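Local coordinates for pheromone cOB1/lipoprotein, YaeC family (Enterococcus faecalis, PDB 4EF1), which probably binds methionine at the cell surface as the lipoprotein component of an uptake system, and is also a precursor of the sex pheromone cOB1, at residues A[114-128]-A[135-148]. Residues are numbered along the deposited sequence; the frame is centred on the assembly and turned at random. Where two conformers were deposited one is given.
With MSE (selenomethionine), chain C.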
loop_
_atom_site.group_PDB
_atom_site.type_symbol
_atom_site.label_atom_id
_atom_site.label_comp_id
_atom_site.label_asym_id
_atom_site.label_seq_id
_atom_site.Cartn_x
_atom_site.Cartn_y
_atom_site.Cartn_z
ATOM N N TRP A 114 9.207 -4.848 3.283
ATOM C CA TRP A 114 10.659 -4.751 3.569
ATOM C C TRP A 114 11.509 -4.565 2.349
ATOM O O TRP A 114 12.406 -3.746 2.389
ATOM C CB TRP A 114 11.180 -5.924 4.400
ATOM C CG TRP A 114 10.589 -5.995 5.792
ATOM C CD1 TRP A 114 9.721 -5.100 6.409
ATOM C CD2 TRP A 114 10.875 -6.993 6.810
ATOM N NE1 TRP A 114 9.454 -5.474 7.688
ATOM C CE2 TRP A 114 10.097 -6.609 7.989
ATOM C CE3 TRP A 114 11.649 -8.138 6.857
ATOM C CZ2 TRP A 114 10.134 -7.341 9.153
ATOM C CZ3 TRP A 114 11.656 -8.884 8.015
ATOM C CH2 TRP A 114 10.905 -8.506 9.138
ATOM N N PRO A 115 11.225 -5.308 1.256
ATOM C CA PRO A 115 11.978 -5.089 0.034
ATOM C C PRO A 115 11.944 -3.663 -0.540
ATOM O O PRO A 115 12.857 -3.283 -1.289
ATOM C CB PRO A 115 11.337 -6.068 -0.952
ATOM C CG PRO A 115 10.810 -7.189 -0.105
ATOM C CD PRO A 115 10.284 -6.447 1.103
ATOM N N ARG A 116 10.893 -2.933 -0.228
ATOM C CA ARG A 116 10.685 -1.580 -0.711
ATOM C C ARG A 116 11.660 -0.574 -0.073
ATOM O O ARG A 116 12.200 0.264 -0.766
ATOM C CB ARG A 116 9.243 -1.170 -0.468
ATOM C CG ARG A 116 8.190 -2.131 -1.036
ATOM C CD ARG A 116 6.762 -1.736 -0.786
ATOM N NE ARG A 116 6.239 -0.698 -1.684
ATOM C CZ ARG A 116 5.021 -0.181 -1.581
ATOM N NH1 ARG A 116 4.155 -0.660 -0.680
ATOM N NH2 ARG A 116 4.632 0.746 -2.433
ATOM N N VAL A 117 11.862 -0.637 1.240
ATOM C CA VAL A 117 12.871 0.207 1.887
ATOM C C VAL A 117 14.267 -0.216 1.412
ATOM O O VAL A 117 15.131 0.638 1.182
ATOM C CB VAL A 117 12.778 0.202 3.433
ATOM C CG1 VAL A 117 13.334 -1.115 3.991
ATOM C CG2 VAL A 117 13.532 1.412 4.014
ATOM N N LEU A 118 14.480 -1.534 1.233
ATOM C CA LEU A 118 15.744 -2.036 0.720
ATOM C C LEU A 118 16.027 -1.507 -0.719
ATOM O O LEU A 118 17.163 -1.102 -0.983
ATOM C CB LEU A 118 15.795 -3.577 0.775
ATOM C CG LEU A 118 15.840 -4.223 2.173
ATOM C CD1 LEU A 118 15.919 -5.737 2.097
ATOM C CD2 LEU A 118 17.024 -3.717 2.969
ATOM N N THR A 119 15.005 -1.488 -1.612
ATOM C CA THR A 119 15.182 -0.959 -2.974
ATOM C C THR A 119 15.432 0.561 -2.914
ATOM O O THR A 119 16.219 1.100 -3.691
ATOM C CB THR A 119 13.986 -1.192 -3.945
ATOM O OG1 THR A 119 12.854 -0.381 -3.587
ATOM C CG2 THR A 119 13.603 -2.676 -4.055
ATOM N N ILE A 120 14.763 1.254 -2.006
ATOM C CA ILE A 120 14.992 2.716 -1.877
ATOM C C ILE A 120 16.490 2.973 -1.496
ATOM O O ILE A 120 17.173 3.737 -2.141
ATOM C CB ILE A 120 14.028 3.372 -0.882
ATOM C CG1 ILE A 120 12.606 3.418 -1.454
ATOM C CG2 ILE A 120 14.537 4.774 -0.453
ATOM C CD1 ILE A 120 11.548 3.719 -0.418
ATOM N N LEU A 121 16.977 2.274 -0.467
ATOM C CA LEU A 121 18.337 2.452 0.004
ATOM C C LEU A 121 19.391 1.995 -1.069
ATOM O O LEU A 121 20.435 2.645 -1.224
ATOM C CB LEU A 121 18.551 1.751 1.357
ATOM C CG LEU A 121 17.696 2.338 2.493
ATOM C CD1 LEU A 121 17.727 1.430 3.706
ATOM C CD2 LEU A 121 18.057 3.800 2.813
ATOM N N GLU A 122 19.081 0.915 -1.809
ATOM C CA GLU A 122 19.901 0.493 -2.954
ATOM C C GLU A 122 19.944 1.567 -4.063
ATOM O O GLU A 122 21.028 1.912 -4.557
ATOM C CB GLU A 122 19.406 -0.862 -3.533
ATOM C CG GLU A 122 20.263 -1.406 -4.666
ATOM C CD GLU A 122 20.195 -2.920 -4.836
ATOM O OE1 GLU A 122 19.096 -3.462 -4.871
ATOM O OE2 GLU A 122 21.241 -3.562 -5.014
ATOM N N ASP A 123 18.781 2.104 -4.450
ATOM C CA ASP A 123 18.728 3.169 -5.477
ATOM C C ASP A 123 19.568 4.366 -5.059
ATOM O O ASP A 123 20.253 4.955 -5.889
ATOM C CB ASP A 123 17.304 3.668 -5.732
ATOM C CG ASP A 123 16.396 2.621 -6.327
ATOM O OD1 ASP A 123 16.879 1.610 -6.878
ATOM O OD2 ASP A 123 15.172 2.853 -6.220
ATOM N N ALA A 124 19.548 4.689 -3.764
ATOM C CA ALA A 124 20.359 5.775 -3.198
ATOM C C ALA A 124 21.853 5.443 -3.076
ATOM O O ALA A 124 22.639 6.293 -2.671
ATOM C CB ALA A 124 19.846 6.154 -1.810
ATOM N N GLY A 125 22.234 4.197 -3.331
ATOM C CA GLY A 125 23.624 3.800 -3.254
ATOM C C GLY A 125 24.133 3.541 -1.846
ATOM O O GLY A 125 25.341 3.428 -1.653
ATOM N N LEU A 126 23.231 3.376 -0.882
ATOM C CA LEU A 126 23.618 3.146 0.563
ATOM C C LEU A 126 23.725 1.691 0.963
ATOM O O LEU A 126 24.381 1.393 1.940
ATOM C CB LEU A 126 22.633 3.816 1.502
ATOM C CG LEU A 126 22.624 5.360 1.403
ATOM C CD1 LEU A 126 21.544 5.911 2.309
ATOM C CD2 LEU A 126 24.018 5.890 1.750
ATOM N N ILE A 127 23.034 0.803 0.259
ATOM C CA ILE A 127 23.171 -0.630 0.500
ATOM C C ILE A 127 23.206 -1.437 -0.807
ATOM O O ILE A 127 22.778 -0.971 -1.850
ATOM C CB ILE A 127 22.029 -1.223 1.368
ATOM C CG1 ILE A 127 20.676 -1.212 0.623
ATOM C CG2 ILE A 127 21.987 -0.605 2.797
ATOM C CD1 ILE A 127 19.563 -2.002 1.278
ATOM N N THR A 128 23.741 -2.652 -0.721
ATOM C CA THR A 128 23.593 -3.649 -1.778
ATOM C C THR A 128 23.045 -4.930 -1.115
ATOM O O THR A 128 23.166 -5.087 0.100
ATOM C CB THR A 128 24.909 -3.932 -2.489
ATOM O OG1 THR A 128 25.810 -4.604 -1.603
ATOM C CG2 THR A 128 25.507 -2.639 -3.025
ATOM N N ARG A 135 15.438 -11.766 -4.385
ATOM C CA ARG A 135 14.937 -10.366 -4.258
ATOM C C ARG A 135 13.438 -10.200 -4.033
ATOM O O ARG A 135 12.968 -9.159 -3.546
ATOM C CB ARG A 135 15.344 -9.540 -5.491
ATOM C CG ARG A 135 16.840 -9.320 -5.573
ATOM C CD ARG A 135 17.265 -8.520 -6.783
ATOM N NE ARG A 135 18.652 -8.111 -6.610
ATOM C CZ ARG A 135 19.070 -6.981 -6.031
ATOM N NH1 ARG A 135 18.223 -6.053 -5.567
ATOM N NH2 ARG A 135 20.376 -6.768 -5.948
ATOM N N THR A 136 12.685 -11.227 -4.384
ATOM C CA THR A 136 11.224 -11.224 -4.234
ATOM C C THR A 136 10.800 -11.204 -2.741
ATOM O O THR A 136 9.821 -10.565 -2.382
ATOM C CB THR A 136 10.614 -12.454 -4.981
ATOM O OG1 THR A 136 11.131 -13.668 -4.413
ATOM C CG2 THR A 136 10.979 -12.432 -6.507
ATOM N N THR A 137 11.584 -11.879 -1.896
ATOM C CA THR A 137 11.333 -11.999 -0.452
ATOM C C THR A 137 12.493 -11.395 0.376
ATOM O O THR A 137 12.859 -11.942 1.426
ATOM C CB THR A 137 11.205 -13.511 -0.106
ATOM O OG1 THR A 137 12.453 -14.179 -0.378
ATOM C CG2 THR A 137 10.105 -14.158 -0.925
ATOM N N ALA A 138 13.052 -10.267 -0.084
ATOM C CA ALA A 138 14.246 -9.704 0.546
ATOM C C ALA A 138 13.962 -9.287 1.989
ATOM O O ALA A 138 12.898 -8.737 2.303
ATOM C CB ALA A 138 14.852 -8.551 -0.268
ATOM N N THR A 139 14.910 -9.600 2.868
ATOM C CA THR A 139 14.868 -9.152 4.270
ATOM C C THR A 139 16.211 -8.497 4.608
ATOM O O THR A 139 17.171 -8.504 3.798
ATOM C CB THR A 139 14.532 -10.286 5.257
ATOM O OG1 THR A 139 15.641 -11.222 5.329
ATOM C CG2 THR A 139 13.200 -11.019 4.838
ATOM N N PHE A 140 16.296 -7.979 5.833
ATOM C CA PHE A 140 17.466 -7.221 6.293
ATOM C C PHE A 140 18.713 -8.083 6.370
ATOM O O PHE A 140 19.831 -7.598 6.153
ATOM C CB PHE A 140 17.146 -6.498 7.586
ATOM C CG PHE A 140 15.967 -5.570 7.445
ATOM C CD1 PHE A 140 16.083 -4.413 6.723
ATOM C CD2 PHE A 140 14.705 -5.929 7.957
ATOM C CE1 PHE A 140 14.998 -3.596 6.525
ATOM C CE2 PHE A 140 13.615 -5.118 7.759
ATOM C CZ PHE A 140 13.769 -3.944 7.057
ATOM N N ASP A 141 18.512 -9.373 6.594
ATOM C CA ASP A 141 19.596 -10.340 6.553
ATOM C C ASP A 141 20.246 -10.478 5.165
ATOM O O ASP A 141 21.340 -11.048 5.050
ATOM C CB ASP A 141 19.119 -11.731 7.013
ATOM C CG ASP A 141 18.678 -11.754 8.477
ATOM O OD1 ASP A 141 18.481 -10.665 9.088
ATOM O OD2 ASP A 141 18.517 -12.876 9.021
ATOM N N ASP A 142 19.558 -10.025 4.115
ATOM C CA ASP A 142 20.099 -10.132 2.755
ATOM C C ASP A 142 21.038 -8.987 2.372
ATOM O O ASP A 142 21.656 -9.030 1.301
ATOM C CB ASP A 142 18.987 -10.244 1.750
ATOM C CG ASP A 142 18.186 -11.516 1.918
ATOM O OD1 ASP A 142 18.799 -12.596 2.169
ATOM O OD2 ASP A 142 16.958 -11.433 1.754
ATOM N N ILE A 143 21.197 -8.014 3.265
ATOM C CA ILE A 143 22.090 -6.893 3.007
ATOM C C ILE A 143 23.522 -7.358 2.967
ATOM O O ILE A 143 23.972 -8.080 3.847
ATOM C CB ILE A 143 21.938 -5.784 4.067
ATOM C CG1 ILE A 143 20.562 -5.152 3.982
ATOM C CG2 ILE A 143 23.044 -4.751 3.920
ATOM C CD1 ILE A 143 20.310 -4.193 5.133
ATOM N N ASP A 144 24.231 -6.877 1.943
ATOM C CA ASP A 144 25.648 -7.080 1.769
ATOM C C ASP A 144 26.385 -5.766 2.123
ATOM O O ASP A 144 26.857 -5.639 3.255
ATOM C CB ASP A 144 25.915 -7.566 0.333
ATOM C CG ASP A 144 27.374 -7.704 0.009
ATOM O OD1 ASP A 144 28.215 -7.762 0.934
ATOM O OD2 ASP A 144 27.669 -7.775 -1.197
ATOM N N LYS A 145 26.503 -4.813 1.183
ATOM C CA LYS A 145 27.106 -3.512 1.504
ATOM C C LYS A 145 26.099 -2.697 2.296
ATOM O O LYS A 145 24.931 -2.713 1.963
ATOM C CB LYS A 145 27.551 -2.725 0.250
ATOM C CG LYS A 145 28.742 -3.326 -0.524
ATOM C CD LYS A 145 30.070 -2.987 0.136
ATOM C CE LYS A 145 31.298 -3.459 -0.605
ATOM N NZ LYS A 145 32.552 -3.192 0.173
ATOM N N ASN A 146 26.571 -2.014 3.344
ATOM C CA ASN A 146 25.782 -1.072 4.186
ATOM C C ASN A 146 26.758 0.056 4.545
ATOM O O ASN A 146 27.427 0.010 5.602
ATOM C CB ASN A 146 25.251 -1.790 5.432
ATOM C CG ASN A 146 24.216 -0.969 6.185
ATOM O OD1 ASN A 146 24.042 0.237 5.940
ATOM N ND2 ASN A 146 23.482 -1.622 7.074
ATOM N N THR A 147 26.823 1.062 3.657
ATOM C CA THR A 147 27.833 2.122 3.740
ATOM C C THR A 147 27.743 2.923 5.043
ATOM O O THR A 147 28.760 3.206 5.670
ATOM C CB THR A 147 27.759 3.041 2.506
ATOM O OG1 THR A 147 27.919 2.236 1.325
ATOM C CG2 THR A 147 28.812 4.145 2.548
ATOM N N LYS A 148 26.527 3.263 5.449
ATOM C CA LYS A 148 26.316 4.033 6.684
ATOM C C LYS A 148 26.077 3.142 7.923
ATOM O O LYS A 148 25.782 3.650 8.977
ATOM C CB LYS A 148 25.145 5.033 6.485
ATOM C CG LYS A 148 25.494 6.178 5.579
ATOM C CD LYS A 148 24.287 7.105 5.424
ATOM C CE LYS A 148 24.669 8.396 4.752
ATOM N NZ LYS A 148 25.609 9.261 5.510
HETATM N N MSE C 301 -1.860 1.053 0.515
HETATM C CA MSE C 301 -0.638 0.272 0.960
HETATM C C MSE C 301 0.543 0.413 -0.005
HETATM O O MSE C 301 0.350 0.341 -1.228
HETATM O OXT MSE C 301 1.719 0.521 0.438
HETATM C CB MSE C 301 -0.959 -1.202 1.207
HETATM C CG MSE C 301 0.177 -2.028 1.822
HETATM SE SE MSE C 301 -0.260 -3.902 1.814
HETATM C CE MSE C 301 -1.730 -3.919 3.157
HETATM O O HOH W 1 27.162 5.058 -0.036
HETATM O O HOH W 2 24.101 2.631 4.368
HETATM O O HOH W 3 26.920 -6.113 -3.450
#
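F140 sets CE2 over one face of the W114 ring, 3.5 Å from W114 CD2 and offset toward the rim, the two planes inclined at 45°; T139 adds its CB and methyl at the indole's edge. V117 CG1 meets the F140 ring at its edge, 3.9 Å from CE1, while L118 CD2 approaches that ring obliquely and also touches I143. These side chains join helix 114-123 to the loop that links strands 127-129 and 143-146, a two-stranded antiparallel sheet in one lobe of this periplasmic-binding-protein fold. Outside the pair, F140 stacks on F152 and W114 NE1 donates to S108 O, tying the cluster to the lobe's main sheet. P115 CG and L118 CD1 pack against A138. Farther along the helix, E122 and R135 meet head-on in a salt bridge, carboxylate and guanidinium only 19° from coplanar; R135 NH1 gives OE1 a bond of 2.8 Å on its syn lone pair, whereas NH2 to OE2 is weak. E122 manages this with CG anti to its backbone N (chi1 -176°) and an extended chain. On another side of the helix, R116 NH1 binds OXT of the selenomethionine ligand at 2.9 Å, so the helix that carries this packing also supplies a pocket residue. A Schellman motif at G125, with positive phi, turns the chain out of the helix toward strand 127-129, where I127 pairs with N146. Opposite T128 the partner strand carries two residues, D144 and K145, a classic beta bulge: T128 O accepts from D144 N, and T128 OG1 takes K145 N at 2.9 Å.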